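Local atomic coordinates of adenylate isopentenyltransferase (Humulus lupulus, PDB entry 3A8T), a protein that transfers an isopentenyl group from dimethylallyl diphosphate to ATP, ADP or AMP, a step of cytokinin biosynthesis in the hop plant. Residues E67-D72 against P133-G138. Numbering follows the deposited sequence.
Sequences EVINSD and PVLVGG. With ATP (adenosine-5'-triphosphate), chain B.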
loop_
_atom_site.group_PDB
_atom_site.type_symbol
_atom_site.label_atom_id
_atom_site.label_comp_id
_atom_site.label_asym_id
_atom_site.label_seq_id
_atom_site.Cartn_x
_atom_site.Cartn_y
_atom_site.Cartn_z
ATOM N N GLU A 67 16.401 6.909 0.080
ATOM C CA GLU A 67 16.006 5.871 1.027
ATOM C C GLU A 67 14.500 6.079 1.154
ATOM O O GLU A 67 13.982 7.206 1.068
ATOM C CB GLU A 67 16.695 6.029 2.424
ATOM C CG GLU A 67 18.258 6.188 2.391
ATOM C CD GLU A 67 19.004 5.773 3.717
ATOM O OE1 GLU A 67 18.335 5.316 4.671
ATOM O OE2 GLU A 67 20.266 5.915 3.814
ATOM N N VAL A 68 13.807 4.974 1.379
ATOM C CA VAL A 68 12.369 4.979 1.464
ATOM C C VAL A 68 11.785 4.850 2.851
ATOM O O VAL A 68 12.251 4.076 3.673
ATOM C CB VAL A 68 11.774 3.838 0.543
ATOM C CG1 VAL A 68 10.328 3.600 0.870
ATOM C CG2 VAL A 68 11.901 4.216 -0.929
ATOM N N ILE A 69 10.745 5.634 3.083
ATOM C CA ILE A 69 9.974 5.586 4.328
ATOM C C ILE A 69 8.604 5.138 3.858
ATOM O O ILE A 69 8.020 5.752 2.978
ATOM C CB ILE A 69 9.819 6.964 4.986
ATOM C CG1 ILE A 69 11.208 7.546 5.290
ATOM C CG2 ILE A 69 8.951 6.835 6.209
ATOM C CD1 ILE A 69 11.251 8.975 5.833
ATOM N N ASN A 70 8.134 4.030 4.395
ATOM C CA ASN A 70 6.823 3.496 4.058
ATOM C C ASN A 70 5.749 4.283 4.785
ATOM O O ASN A 70 5.873 4.498 5.986
ATOM C CB ASN A 70 6.711 2.058 4.512
ATOM C CG ASN A 70 5.290 1.574 4.506
ATOM O OD1 ASN A 70 4.738 1.211 5.521
ATOM N ND2 ASN A 70 4.696 1.582 3.359
ATOM N N SER A 71 4.704 4.708 4.062
ATOM C CA SER A 71 3.565 5.465 4.635
ATOM C C SER A 71 2.240 4.695 4.540
ATOM O O SER A 71 1.175 5.251 4.758
ATOM C CB SER A 71 3.394 6.822 3.951
ATOM O OG SER A 71 3.206 6.663 2.568
ATOM N N ASP A 72 2.314 3.418 4.191
ATOM C CA ASP A 72 1.125 2.568 4.120
ATOM C C ASP A 72 0.936 2.027 5.565
ATOM O O ASP A 72 1.817 1.412 6.150
ATOM C CB ASP A 72 1.379 1.486 3.093
ATOM C CG ASP A 72 0.284 0.481 3.027
ATOM O OD1 ASP A 72 -0.010 -0.153 4.059
ATOM O OD2 ASP A 72 -0.282 0.309 1.933
ATOM N N PRO A 133 15.035 11.574 1.356
ATOM C CA PRO A 133 14.026 10.697 1.981
ATOM C C PRO A 133 12.776 10.717 1.030
ATOM O O PRO A 133 12.397 11.778 0.473
ATOM C CB PRO A 133 13.743 11.380 3.314
ATOM C CG PRO A 133 13.974 12.778 3.024
ATOM C CD PRO A 133 15.224 12.790 2.163
ATOM N N VAL A 134 12.150 9.565 0.833
ATOM C CA VAL A 134 10.986 9.439 -0.060
ATOM C C VAL A 134 9.853 8.746 0.683
ATOM O O VAL A 134 9.984 7.583 1.049
ATOM C CB VAL A 134 11.358 8.609 -1.247
ATOM C CG1 VAL A 134 10.233 8.563 -2.252
ATOM C CG2 VAL A 134 12.649 9.169 -1.860
ATOM N N LEU A 135 8.761 9.472 0.918
ATOM C CA LEU A 135 7.594 8.909 1.600
ATOM C C LEU A 135 6.773 8.117 0.576
ATOM O O LEU A 135 6.243 8.694 -0.342
ATOM C CB LEU A 135 6.752 10.042 2.165
ATOM C CG LEU A 135 5.802 9.713 3.289
ATOM C CD1 LEU A 135 6.538 9.154 4.476
ATOM C CD2 LEU A 135 5.038 10.998 3.663
ATOM N N VAL A 136 6.673 6.802 0.737
ATOM C CA VAL A 136 5.961 5.967 -0.226
ATOM C C VAL A 136 4.804 5.223 0.387
ATOM O O VAL A 136 4.971 4.336 1.256
ATOM C CB VAL A 136 6.939 4.934 -0.890
ATOM C CG1 VAL A 136 6.230 4.110 -1.974
ATOM C CG2 VAL A 136 8.119 5.690 -1.485
ATOM N N GLY A 137 3.611 5.572 -0.071
ATOM C CA GLY A 137 2.456 4.916 0.488
ATOM C C GLY A 137 1.157 5.662 0.301
ATOM O O GLY A 137 1.115 6.815 -0.163
ATOM N N GLY A 138 0.092 4.982 0.695
ATOM C CA GLY A 138 -1.212 5.538 0.502
ATOM C C GLY A 138 -2.108 5.817 1.674
ATOM O O GLY A 138 -3.311 5.996 1.434
HETATM P PG ATP B . -8.741 5.449 7.110
HETATM O O1G ATP B . -8.198 6.359 8.168
HETATM O O2G ATP B . -9.057 4.013 7.816
HETATM O O3G ATP B . -10.119 6.037 6.510
HETATM P PB ATP B . -6.252 5.880 6.011
HETATM O O1B ATP B . -6.136 7.188 5.442
HETATM O O2B ATP B . -5.924 5.978 7.526
HETATM O O3B ATP B . -7.717 5.279 5.806
HETATM P PA ATP B . -5.565 3.861 4.166
HETATM O O1A ATP B . -6.519 4.366 3.190
HETATM O O2A ATP B . -4.218 3.482 3.342
HETATM O O3A ATP B . -5.114 4.942 5.328
HETATM O "O5'" ATP B . -6.029 2.448 4.823
HETATM C "C5'" ATP B . -7.391 2.398 5.147
HETATM C "C4'" ATP B . -7.767 0.930 5.212
HETATM O "O4'" ATP B . -7.501 0.330 3.938
HETATM C "C3'" ATP B . -6.937 0.092 6.215
HETATM O "O3'" ATP B . -7.515 0.139 7.517
HETATM C "C2'" ATP B . -6.969 -1.307 5.578
HETATM O "O2'" ATP B . -8.115 -1.984 5.962
HETATM C "C1'" ATP B . -6.983 -1.050 4.088
HETATM N N9 ATP B . -5.610 -1.163 3.523
HETATM C C8 ATP B . -4.722 -0.117 3.280
HETATM N N7 ATP B . -3.558 -0.581 2.875
HETATM C C5 ATP B . -3.611 -1.942 2.824
HETATM C C6 ATP B . -2.698 -3.016 2.481
HETATM N N6 ATP B . -1.403 -2.785 2.089
HETATM N N1 ATP B . -3.154 -4.284 2.561
HETATM C C2 ATP B . -4.396 -4.554 2.937
HETATM N N3 ATP B . -5.274 -3.604 3.267
HETATM C C4 ATP B . -4.949 -2.321 3.235
HETATM O O HOH W 1 3.577 9.032 0.528
#
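I69 is gripped through both backbone polar atoms by the neighbouring parallel strand: its N donates almost straight to V134 O (2.9 Å, 178° at the hydrogen), and its O accepts from V136 N at 2.8 Å. V134 N to E67 O and S71 N to V136 O extend this parallel ladder, the last bond meeting its carbonyl from above the plane, where the chain leaves strand 67-70.

The strand half is tightly packed on both faces. On one, V68 CG1 lies 3.8 Å from V136 CG2. These branched residues suit extended backbone, and V136 also presses on L45 of strand 41-46 and on helix 53-61. On the other face the side chains of I69 and L135 cross obliquely, CG2 of I69, anti to its backbone N, meeting CD1 of L135 at 3.8 Å; the leucine, branching at CG, also reaches S71, its CG lying 3.8 Å from S71 CB. E67 turns its carboxylate away, to H98 and R129.

The backbones stay close through S71 and G137, and the contact opens at D72, toward the ATP pocket. Glycine fits at 137, because at its backbone angles a CB would jam against the preceding carbonyl O and run into D72 N. D72, partly exposed, accepts from ATP N6 through OD2 at 3.3 Å along a straight N-H line, while OD1 takes the amides of M74 and Q75, which hold the carboxylate at the N6/N7 edge of the adenine, OD2 in its plane. G138 lines the same pocket. Adjacent parallel strands whose C-terminal loops carry the nucleotide site are characteristic of the P-loop NTPase-like alpha/beta core of the IPP transferase family, and here one such loop reads the adenine amino group that accepts the prenyl chain.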